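Local coordinates for extracellular solute-binding protein, family 1 (Bifidobacterium longum subsp. infantis ATCC 15697, PDB 3QUF) that probably captures a solute outside the cell and hands it to a membrane transporter, as family 1 extracellular solute-binding proteins do, at residues A136-L148 with L272-P285. Sequence-based numbering, arbitrary orientation.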
loop_
_atom_site.group_PDB
_atom_site.type_symbol
_atom_site.label_atom_id
_atom_site.label_comp_id
_atom_site.label_asym_id
_atom_site.label_seq_id
_atom_site.Cartn_x
_atom_site.Cartn_y
_atom_site.Cartn_z
ATOM N N ALA A 136 -2.481 0.776 7.938
ATOM C CA ALA A 136 -1.812 0.956 6.661
ATOM C C ALA A 136 -0.370 0.530 6.788
ATOM O O ALA A 136 0.213 0.494 7.867
ATOM C CB ALA A 136 -1.873 2.421 6.216
ATOM N N TRP A 137 0.201 0.223 5.647
ATOM C CA TRP A 137 1.626 0.036 5.511
ATOM C C TRP A 137 2.210 1.185 4.701
ATOM O O TRP A 137 1.483 1.849 3.945
ATOM C CB TRP A 137 1.882 -1.277 4.781
ATOM C CG TRP A 137 1.384 -1.296 3.357
ATOM C CD1 TRP A 137 0.137 -1.662 2.902
ATOM C CD2 TRP A 137 2.122 -0.915 2.184
ATOM N NE1 TRP A 137 0.040 -1.488 1.549
ATOM C CE2 TRP A 137 1.257 -1.072 1.072
ATOM C CE3 TRP A 137 3.425 -0.480 1.967
ATOM C CZ2 TRP A 137 1.650 -0.760 -0.216
ATOM C CZ3 TRP A 137 3.824 -0.176 0.662
ATOM C CH2 TRP A 137 2.937 -0.315 -0.403
ATOM N N VAL A 138 3.522 1.360 4.822
ATOM C CA VAL A 138 4.244 2.358 4.048
ATOM C C VAL A 138 5.571 1.834 3.541
ATOM O O VAL A 138 6.131 0.852 4.058
ATOM C CB VAL A 138 4.469 3.628 4.852
ATOM C CG1 VAL A 138 3.136 4.285 5.211
ATOM C CG2 VAL A 138 5.344 3.349 6.071
ATOM N N GLY A 139 6.065 2.466 2.489
ATOM C CA GLY A 139 7.378 2.174 1.947
ATOM C C GLY A 139 8.017 3.470 1.455
ATOM O O GLY A 139 7.320 4.426 1.079
ATOM N N ALA A 140 9.342 3.482 1.398
ATOM C CA ALA A 140 10.073 4.712 1.054
ATOM C C ALA A 140 11.508 4.377 0.664
ATOM O O ALA A 140 11.846 3.196 0.533
ATOM C CB ALA A 140 10.024 5.697 2.261
ATOM N N PHE A 141 12.330 5.394 0.429
ATOM C CA PHE A 141 13.714 5.191 0.060
ATOM C C PHE A 141 14.593 5.179 1.314
ATOM O O PHE A 141 14.533 6.095 2.163
ATOM C CB PHE A 141 14.219 6.288 -0.879
ATOM C CG PHE A 141 14.116 5.991 -2.376
ATOM C CD1 PHE A 141 13.967 4.722 -2.905
ATOM C CD2 PHE A 141 14.246 7.063 -3.275
ATOM C CE1 PHE A 141 13.938 4.519 -4.272
ATOM C CE2 PHE A 141 14.272 6.854 -4.622
ATOM C CZ PHE A 141 14.108 5.592 -5.133
ATOM N N PHE A 142 15.404 4.144 1.432
ATOM C CA PHE A 142 16.398 4.027 2.475
ATOM C C PHE A 142 17.737 4.271 1.793
ATOM O O PHE A 142 17.977 3.722 0.721
ATOM C CB PHE A 142 16.318 2.634 3.106
ATOM C CG PHE A 142 15.108 2.427 3.981
ATOM C CD1 PHE A 142 13.795 2.476 3.448
ATOM C CD2 PHE A 142 15.259 2.228 5.345
ATOM C CE1 PHE A 142 12.682 2.326 4.260
ATOM C CE2 PHE A 142 14.153 2.048 6.164
ATOM C CZ PHE A 142 12.858 2.100 5.635
ATOM N N TYR A 143 18.564 5.136 2.374
ATOM C CA TYR A 143 19.845 5.504 1.743
ATOM C C TYR A 143 21.049 5.453 2.673
ATOM O O TYR A 143 20.924 5.617 3.887
ATOM C CB TYR A 143 19.755 6.878 1.036
ATOM C CG TYR A 143 19.501 8.051 1.960
ATOM C CD1 TYR A 143 18.212 8.372 2.350
ATOM C CD2 TYR A 143 20.556 8.828 2.432
ATOM C CE1 TYR A 143 17.958 9.449 3.193
ATOM C CE2 TYR A 143 20.324 9.897 3.285
ATOM C CZ TYR A 143 19.034 10.205 3.654
ATOM O OH TYR A 143 18.800 11.262 4.489
ATOM N N ASN A 144 22.200 5.185 2.072
ATOM C CA ASN A 144 23.471 5.057 2.785
ATOM C C ASN A 144 24.098 6.458 2.807
ATOM O O ASN A 144 24.566 6.972 1.777
ATOM C CB ASN A 144 24.351 4.038 2.058
ATOM C CG ASN A 144 25.706 3.845 2.732
ATOM O OD1 ASN A 144 26.204 4.754 3.392
ATOM N ND2 ASN A 144 26.309 2.674 2.543
ATOM N N LYS A 145 24.054 7.096 3.971
ATOM C CA LYS A 145 24.516 8.474 4.100
ATOM C C LYS A 145 25.978 8.673 3.672
ATOM O O LYS A 145 26.336 9.730 3.127
ATOM C CB LYS A 145 24.324 8.957 5.536
ATOM C CG LYS A 145 22.873 9.075 5.957
ATOM C CD LYS A 145 22.758 9.545 7.387
ATOM C CE LYS A 145 21.349 9.975 7.706
ATOM N NZ LYS A 145 21.215 10.624 9.046
ATOM N N ASP A 146 26.808 7.656 3.887
ATOM C CA ASP A 146 28.244 7.729 3.547
ATOM C C ASP A 146 28.473 7.704 2.059
ATOM O O ASP A 146 29.287 8.478 1.555
ATOM C CB ASP A 146 29.001 6.588 4.214
ATOM C CG ASP A 146 28.998 6.718 5.728
ATOM O OD1 ASP A 146 29.020 7.878 6.217
ATOM O OD2 ASP A 146 28.955 5.682 6.437
ATOM N N ILE A 147 27.754 6.834 1.353
ATOM C CA ILE A 147 27.830 6.808 -0.101
ATOM C C ILE A 147 27.342 8.150 -0.665
ATOM O O ILE A 147 27.994 8.729 -1.544
ATOM C CB ILE A 147 27.058 5.634 -0.715
ATOM C CG1 ILE A 147 27.692 4.299 -0.305
ATOM C CG2 ILE A 147 27.002 5.764 -2.228
ATOM C CD1 ILE A 147 26.931 3.082 -0.791
ATOM N N LEU A 148 26.223 8.667 -0.152
ATOM C CA LEU A 148 25.734 9.956 -0.634
ATOM C C LEU A 148 26.741 11.084 -0.364
ATOM O O LEU A 148 26.983 11.923 -1.240
ATOM C CB LEU A 148 24.337 10.298 -0.088
ATOM C CG LEU A 148 23.205 9.859 -1.028
ATOM C CD1 LEU A 148 23.160 8.336 -1.105
ATOM C CD2 LEU A 148 21.877 10.458 -0.584
ATOM N N LEU A 272 18.450 -3.291 9.234
ATOM C CA LEU A 272 19.247 -2.117 8.911
ATOM C C LEU A 272 19.928 -1.552 10.161
ATOM O O LEU A 272 21.048 -1.054 10.105
ATOM C CB LEU A 272 18.391 -1.057 8.211
ATOM C CG LEU A 272 17.877 -1.448 6.808
ATOM C CD1 LEU A 272 17.451 -0.198 6.061
ATOM C CD2 LEU A 272 18.870 -2.240 5.951
ATOM N N GLN A 273 19.229 -1.622 11.283
ATOM C CA GLN A 273 19.789 -1.122 12.534
ATOM C C GLN A 273 20.931 -2.007 13.020
ATOM O O GLN A 273 21.928 -1.499 13.505
ATOM C CB GLN A 273 18.683 -0.975 13.580
ATOM C CG GLN A 273 17.928 0.337 13.394
ATOM C CD GLN A 273 16.911 0.627 14.476
ATOM O OE1 GLN A 273 16.600 -0.218 15.310
ATOM N NE2 GLN A 273 16.378 1.848 14.459
ATOM N N LYS A 274 20.777 -3.318 12.850
ATOM C CA LYS A 274 21.859 -4.294 13.112
ATOM C C LYS A 274 23.114 -4.074 12.275
ATOM O O LYS A 274 24.219 -4.394 12.713
ATOM C CB LYS A 274 21.359 -5.724 12.843
ATOM C CG LYS A 274 20.641 -6.393 14.007
ATOM C CD LYS A 274 21.598 -6.841 15.118
ATOM C CE LYS A 274 22.474 -8.049 14.731
ATOM N NZ LYS A 274 23.089 -8.762 15.906
ATOM N N SER A 275 22.938 -3.577 11.055
ATOM C CA SER A 275 24.013 -3.449 10.096
ATOM C C SER A 275 24.945 -2.317 10.495
ATOM O O SER A 275 24.660 -1.567 11.423
ATOM C CB SER A 275 23.444 -3.189 8.676
ATOM O OG SER A 275 23.069 -1.832 8.537
ATOM N N ASP A 276 26.044 -2.200 9.756
ATOM C CA ASP A 276 27.019 -1.131 9.915
ATOM C C ASP A 276 26.650 0.135 9.150
ATOM O O ASP A 276 27.446 1.080 9.119
ATOM C CB ASP A 276 28.379 -1.584 9.351
ATOM C CG ASP A 276 29.029 -2.658 10.165
ATOM O OD1 ASP A 276 28.495 -2.985 11.256
ATOM O OD2 ASP A 276 30.097 -3.166 9.712
ATOM N N ILE A 277 25.493 0.152 8.492
ATOM C CA ILE A 277 25.166 1.276 7.628
ATOM C C ILE A 277 24.559 2.454 8.399
ATOM O O ILE A 277 23.590 2.299 9.134
ATOM C CB ILE A 277 24.163 0.890 6.510
ATOM C CG1 ILE A 277 24.624 -0.377 5.769
ATOM C CG2 ILE A 277 23.988 2.086 5.544
ATOM C CD1 ILE A 277 26.034 -0.301 5.195
ATOM N N ASP A 278 25.141 3.631 8.198
ATOM C CA ASP A 278 24.533 4.873 8.637
ATOM C C ASP A 278 23.489 5.241 7.568
ATOM O O ASP A 278 23.834 5.812 6.552
ATOM C CB ASP A 278 25.587 5.973 8.751
ATOM C CG ASP A 278 25.049 7.254 9.401
ATOM O OD1 ASP A 278 23.912 7.230 9.912
ATOM O OD2 ASP A 278 25.787 8.280 9.388
ATOM N N PHE A 279 22.253 4.877 7.814
ATOM C CA PHE A 279 21.176 5.046 6.804
ATOM C C PHE A 279 20.160 6.132 7.167
ATOM O O PHE A 279 19.888 6.376 8.330
ATOM C CB PHE A 279 20.461 3.709 6.568
ATOM C CG PHE A 279 19.538 3.282 7.695
ATOM C CD1 PHE A 279 20.032 2.584 8.792
ATOM C CD2 PHE A 279 18.187 3.587 7.667
ATOM C CE1 PHE A 279 19.177 2.202 9.830
ATOM C CE2 PHE A 279 17.326 3.207 8.697
ATOM C CZ PHE A 279 17.831 2.508 9.784
ATOM N N GLY A 280 19.581 6.766 6.144
ATOM C CA GLY A 280 18.455 7.659 6.345
ATOM C C GLY A 280 17.267 7.168 5.550
ATOM O O GLY A 280 17.389 6.208 4.795
ATOM N N VAL A 281 16.106 7.797 5.751
ATOM C CA VAL A 281 14.890 7.409 5.067
ATOM C C VAL A 281 14.225 8.633 4.470
ATOM O O VAL A 281 13.868 9.549 5.223
ATOM C CB VAL A 281 13.869 6.709 6.000
ATOM C CG1 VAL A 281 12.653 6.257 5.215
ATOM C CG2 VAL A 281 14.547 5.502 6.698
ATOM N N ALA A 282 13.982 8.602 3.157
ATOM C CA ALA A 282 13.451 9.756 2.448
ATOM C C ALA A 282 12.229 9.344 1.658
ATOM O O ALA A 282 12.126 8.188 1.258
ATOM C CB ALA A 282 14.512 10.287 1.485
ATOM N N PRO A 283 11.280 10.278 1.438
ATOM C CA PRO A 283 10.242 9.972 0.476
ATOM C C PRO A 283 10.834 9.840 -0.931
ATOM O O PRO A 283 12.014 10.180 -1.166
ATOM C CB PRO A 283 9.331 11.216 0.550
ATOM C CG PRO A 283 10.270 12.319 0.880
ATOM C CD PRO A 283 11.312 11.709 1.795
ATOM N N PHE A 284 10.039 9.354 -1.869
ATOM C CA PHE A 284 10.521 9.277 -3.235
ATOM C C PHE A 284 10.675 10.677 -3.819
ATOM O O PHE A 284 9.907 11.587 -3.473
ATOM C CB PHE A 284 9.594 8.452 -4.099
ATOM C CG PHE A 284 9.514 7.028 -3.666
ATOM C CD1 PHE A 284 10.497 6.118 -4.006
ATOM C CD2 PHE A 284 8.477 6.615 -2.853
ATOM C CE1 PHE A 284 10.443 4.808 -3.538
ATOM C CE2 PHE A 284 8.420 5.318 -2.381
ATOM C CZ PHE A 284 9.399 4.410 -2.738
ATOM N N PRO A 285 11.661 10.866 -4.688
ATOM C CA PRO A 285 11.796 12.161 -5.339
ATOM C C PRO A 285 10.550 12.557 -6.116
ATOM O O PRO A 285 9.835 11.715 -6.650
ATOM C CB PRO A 285 12.959 11.962 -6.304
ATOM C CG PRO A 285 13.690 10.748 -5.801
ATOM C CD PRO A 285 12.615 9.893 -5.226
HETATM O O HOH W 1 27.079 4.201 6.090
#
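Phe141 and Tyr143 pair with Ala282 and Gly280 as hydrogen-bonded pairs of an antiparallel beta ladder, in which strand 279-282 runs beside the long strand 135-144 in the mixed sheet of this solute-binding protein. Two backbone bonds close each pair; that from Ala282 N to Phe141 O is 2.8 Å and nearly straight.

On the sheet face that carries Phe141 and Tyr143, small residues make the hollows. Gly280 lies under the phenol of Tyr143, its CA 3.9 Å from the ring centroid in a CH-pi contact; a beta carbon there would run into Tyr143 CZ. The ring is folded over the neighbouring strand because Tyr143 CG sits between the backbone N and the carbonyl carbon (chi1 64°). The methyl of Ala282 fills the space beside Tyr143 CE1. Farther along, Phe284 turns its edge to the face of Phe141, planes at 60°, with CD1 over the ring centre, while Pro285 CD meets Phe141 CE2 at 3.5 Å. Phe163 and Phe178 add to this aromatic cluster, and an alanine in place of Phe141 would probably leave the edge of Phe284 and the ring of Pro285 facing a gap.

The other face is built by branched and aromatic groups. Val281 lays CG2 over one face of Phe142, and Leu272 CD1, from the preceding helix, presses on Phe142 CD2 at 3.3 Å. Phe279 CD2 adds to this apolar patch, 4.0 Å from Phe142 CD2.

Where the strand ends, Asn144 suits the N-cap of the following helix: with CG anti to the backbone N (chi1 180°), OD1 accepts from Ile147 N and, weakly, Asp146 N. Just beyond the ladder, Lys145 N, in the first turn of the helix, still gives a backbone bond to Asp278 O, and a water donates to Asn144 OD1 while accepting from Asp278 N at 2.9 Å.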